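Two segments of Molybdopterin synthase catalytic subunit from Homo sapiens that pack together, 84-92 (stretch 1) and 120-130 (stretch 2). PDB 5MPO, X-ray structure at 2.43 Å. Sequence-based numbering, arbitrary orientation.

Stretch 1 (84-92) DIRQKWPVK
Stretch 2, residues 120-130: AASLEAVSYAI

Stretch 2 (120-130) is helical throughout, part of a longer helix, and stretch 1 (84-92) brings the C-terminal end of another helix, 84-88, against it. The two run roughly antiparallel, with 149° between their N-to-C directions and axes 10.5 Å apart at closest approach. The register is set by I85 opposite A125 (CA to CA 6.2 Å) and W89 opposite A121 (CA to CA 5.5 Å), four residues apart in each stretch. W89 N still bonds to I85 O (3.0 Å), but W89 itself leaves helical geometry (phi/psi -108/140), followed by P90 at -79/63 and V91 at -92/158.

W89 is the centre of the contact. Its CA-CB bond points toward stretch 2, and chi1 -75° (m) with chi2 -68° lays the indole along the helix surface, one face over the backbone. A125 CA sits 4.3 Å from the centroid of the six-membered ring of W89, 15° off the normal, a CH-pi contact. At the pyrrole end, W89 CD1 lies 3.9 Å from A121 CA; at the benzo end, W89 CH2 meets Y128 CB at 3.7 Å. This placement also lets the indole nitrogen bond to a carboxylate: W89 NE1 donates to E124 OE1 at 2.9 Å, with an N-H...O angle of 159°. E124 reaches it with chi1 -70° (m), chi2 179° (t) and chi3 14°. The same E124 OE1 accepts from a water at 2.8 Å, which in turn accepts from K88 NZ at 2.7 Å; the all-t chain of K88 (chi1 178°, chi2 170°, chi3 177°, chi4 -175°) extends NZ to that water.

The CA-CB bond of Y128 points toward stretch 1; chi1 is 176° (t) and chi2 80°. Its ring is oblique to the six-membered ring of W89, centroids 5.8 Å apart and planes at 51°. I85 CG1 packs on Y128 CD2 at 3.6 Å, and the hydroxyl end reaches D84, with D84 CB 4.0 Å from Y128 OH. I85 starts sideways, but chi1 -77° (m) and chi2 172° (t) carry its end nearer: CD1 lies 3.6 Å from A125 O and 4.0 Å from A129 CB, while CG2 lies 3.7 Å from A125 CB.

Beyond W89, P90 CD touches A121 CB at 3.9 Å, and V91, chi1 -56° (m), places CG1 4.0 Å from A125 CB. R86 lies out of reach of stretch 2; its NH1 instead donates to K92 O at 2.7 Å, tying the helix to the end of stretch 1.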

# COMPACT_ATOMS: atom_id res chain seq x y z
N ASP C 84 -17.96 -5.25 -1.56
CA ASP C 84 -17.39 -6.56 -1.60
C ASP C 84 -16.18 -6.67 -0.67
O ASP C 84 -16.00 -7.67 0.00
CB ASP C 84 -17.03 -6.87 -3.03
CG ASP C 84 -18.32 -7.16 -3.90
OD1 ASP C 84 -19.42 -7.49 -3.37
OD2 ASP C 84 -18.21 -7.08 -5.12
N ILE C 85 -15.36 -5.65 -0.65
CA ILE C 85 -14.27 -5.59 0.27
C ILE C 85 -14.76 -5.77 1.70
O ILE C 85 -14.21 -6.58 2.42
CB ILE C 85 -13.49 -4.28 0.17
CG1 ILE C 85 -12.57 -4.32 -1.06
CG2 ILE C 85 -12.66 -4.04 1.41
CD1 ILE C 85 -11.91 -3.01 -1.36
N ARG C 86 -15.82 -5.09 2.08
CA ARG C 86 -16.34 -5.23 3.45
C ARG C 86 -17.02 -6.60 3.71
O ARG C 86 -17.27 -6.95 4.84
CB ARG C 86 -17.31 -4.11 3.77
CG ARG C 86 -16.67 -2.76 3.81
CD ARG C 86 -17.72 -1.66 3.93
NE ARG C 86 -17.12 -0.32 3.79
CZ ARG C 86 -16.36 0.29 4.69
NH1 ARG C 86 -16.10 -0.25 5.85
NH2 ARG C 86 -15.86 1.50 4.43
N GLN C 87 -17.30 -7.38 2.67
CA GLN C 87 -17.86 -8.71 2.87
C GLN C 87 -16.74 -9.69 3.26
O GLN C 87 -16.97 -10.65 3.97
CB GLN C 87 -18.75 -9.10 1.69
CG GLN C 87 -18.58 -10.54 1.18
CD GLN C 87 -19.43 -10.90 -0.06
OE1 GLN C 87 -20.09 -10.04 -0.70
NE2 GLN C 87 -19.41 -12.20 -0.40
N LYS C 88 -15.51 -9.41 2.90
CA LYS C 88 -14.44 -10.30 3.32
C LYS C 88 -13.52 -9.81 4.46
O LYS C 88 -13.18 -10.58 5.35
CB LYS C 88 -13.55 -10.59 2.13
CG LYS C 88 -12.39 -11.47 2.52
CD LYS C 88 -11.66 -11.95 1.34
CE LYS C 88 -10.49 -12.75 1.83
NZ LYS C 88 -9.70 -13.13 0.67
N TRP C 89 -13.10 -8.55 4.37
CA TRP C 89 -12.04 -7.97 5.14
C TRP C 89 -12.58 -6.98 6.21
O TRP C 89 -13.46 -6.21 5.91
CB TRP C 89 -11.12 -7.22 4.19
CG TRP C 89 -10.24 -8.10 3.37
CD1 TRP C 89 -9.21 -8.89 3.83
CD2 TRP C 89 -10.26 -8.29 1.95
NE1 TRP C 89 -8.60 -9.54 2.80
CE2 TRP C 89 -9.22 -9.20 1.63
CE3 TRP C 89 -11.03 -7.74 0.92
CZ2 TRP C 89 -8.93 -9.61 0.32
CZ3 TRP C 89 -10.76 -8.16 -0.42
CH2 TRP C 89 -9.71 -9.09 -0.70
N PRO C 90 -12.01 -6.98 7.44
CA PRO C 90 -12.42 -6.09 8.55
C PRO C 90 -11.86 -4.68 8.43
O PRO C 90 -11.17 -4.20 9.32
CB PRO C 90 -11.81 -6.77 9.78
CG PRO C 90 -10.56 -7.42 9.27
CD PRO C 90 -10.96 -7.95 7.89
N VAL C 91 -12.23 -3.98 7.38
CA VAL C 91 -11.70 -2.64 7.15
C VAL C 91 -12.61 -1.60 7.79
O VAL C 91 -13.80 -1.82 7.96
CB VAL C 91 -11.50 -2.35 5.63
CG1 VAL C 91 -10.61 -3.42 5.01
CG2 VAL C 91 -12.84 -2.23 4.87
N LYS C 92 -12.07 -0.42 8.07
CA LYS C 92 -12.88 0.64 8.60
C LYS C 92 -13.37 1.57 7.49
O LYS C 92 -14.53 1.51 7.14
CB LYS C 92 -12.12 1.41 9.67
CG LYS C 92 -12.95 2.44 10.40
CD LYS C 92 -14.20 1.78 10.99
CE LYS C 92 -14.93 2.69 11.96
NZ LYS C 92 -16.24 2.08 12.32
N ALA C 120 -2.88 -6.92 7.38
CA ALA C 120 -3.18 -7.79 6.25
C ALA C 120 -4.48 -7.33 5.50
O ALA C 120 -4.57 -7.35 4.30
CB ALA C 120 -3.34 -9.22 6.73
N ALA C 121 -5.46 -6.91 6.26
CA ALA C 121 -6.72 -6.51 5.73
C ALA C 121 -6.56 -5.30 4.84
O ALA C 121 -7.04 -5.29 3.71
CB ALA C 121 -7.65 -6.19 6.87
N SER C 122 -5.83 -4.31 5.32
CA SER C 122 -5.63 -3.08 4.59
C SER C 122 -4.79 -3.32 3.32
O SER C 122 -5.13 -2.78 2.27
CB SER C 122 -5.01 -2.01 5.49
OG SER C 122 -3.61 -2.19 5.54
N LEU C 123 -3.76 -4.16 3.39
CA LEU C 123 -2.93 -4.46 2.21
C LEU C 123 -3.68 -5.28 1.20
O LEU C 123 -3.60 -5.03 0.04
CB LEU C 123 -1.72 -5.28 2.59
CG LEU C 123 -0.69 -4.51 3.42
CD1 LEU C 123 0.09 -5.44 4.40
CD2 LEU C 123 0.24 -3.74 2.47
N GLU C 124 -4.37 -6.30 1.66
CA GLU C 124 -5.12 -7.14 0.74
C GLU C 124 -6.29 -6.39 0.08
O GLU C 124 -6.53 -6.57 -1.10
CB GLU C 124 -5.61 -8.40 1.45
CG GLU C 124 -4.45 -9.36 1.79
CD GLU C 124 -4.88 -10.64 2.52
OE1 GLU C 124 -6.06 -10.95 2.57
OE2 GLU C 124 -4.02 -11.34 3.07
N ALA C 125 -7.01 -5.55 0.82
CA ALA C 125 -8.14 -4.83 0.29
C ALA C 125 -7.69 -3.78 -0.74
O ALA C 125 -8.36 -3.57 -1.74
CB ALA C 125 -8.95 -4.19 1.41
N VAL C 126 -6.53 -3.18 -0.53
CA VAL C 126 -6.04 -2.20 -1.47
C VAL C 126 -5.71 -2.91 -2.75
O VAL C 126 -6.02 -2.45 -3.86
CB VAL C 126 -4.81 -1.46 -0.94
CG1 VAL C 126 -4.02 -0.81 -2.06
CG2 VAL C 126 -5.27 -0.38 0.02
N SER C 127 -5.08 -4.05 -2.59
CA SER C 127 -4.69 -4.84 -3.73
C SER C 127 -5.92 -5.30 -4.55
O SER C 127 -5.92 -5.16 -5.75
CB SER C 127 -3.85 -6.02 -3.26
OG SER C 127 -3.41 -6.74 -4.36
N TYR C 128 -6.93 -5.85 -3.89
CA TYR C 128 -8.17 -6.20 -4.54
C TYR C 128 -8.87 -4.97 -5.20
O TYR C 128 -9.44 -5.09 -6.26
CB TYR C 128 -9.15 -6.79 -3.55
CG TYR C 128 -10.51 -7.07 -4.17
CD1 TYR C 128 -10.73 -8.24 -4.96
CD2 TYR C 128 -11.60 -6.18 -3.98
CE1 TYR C 128 -11.98 -8.53 -5.49
CE2 TYR C 128 -12.87 -6.44 -4.53
CZ TYR C 128 -13.07 -7.60 -5.29
OH TYR C 128 -14.32 -7.86 -5.86
N ALA C 129 -8.81 -3.81 -4.54
CA ALA C 129 -9.43 -2.63 -5.07
C ALA C 129 -8.78 -2.19 -6.41
O ALA C 129 -9.50 -2.02 -7.40
CB ALA C 129 -9.38 -1.51 -4.05
N ILE C 130 -7.48 -2.02 -6.46
CA ILE C 130 -6.84 -1.62 -7.70
C ILE C 130 -7.00 -2.66 -8.83
O ILE C 130 -7.25 -2.30 -9.95
CB ILE C 130 -5.36 -1.21 -7.52
CG1 ILE C 130 -4.82 -0.64 -8.85
CG2 ILE C 130 -4.47 -2.36 -7.07
CD1 ILE C 130 -5.55 0.62 -9.34
O HOH W 1 -7.06 -13.26 1.33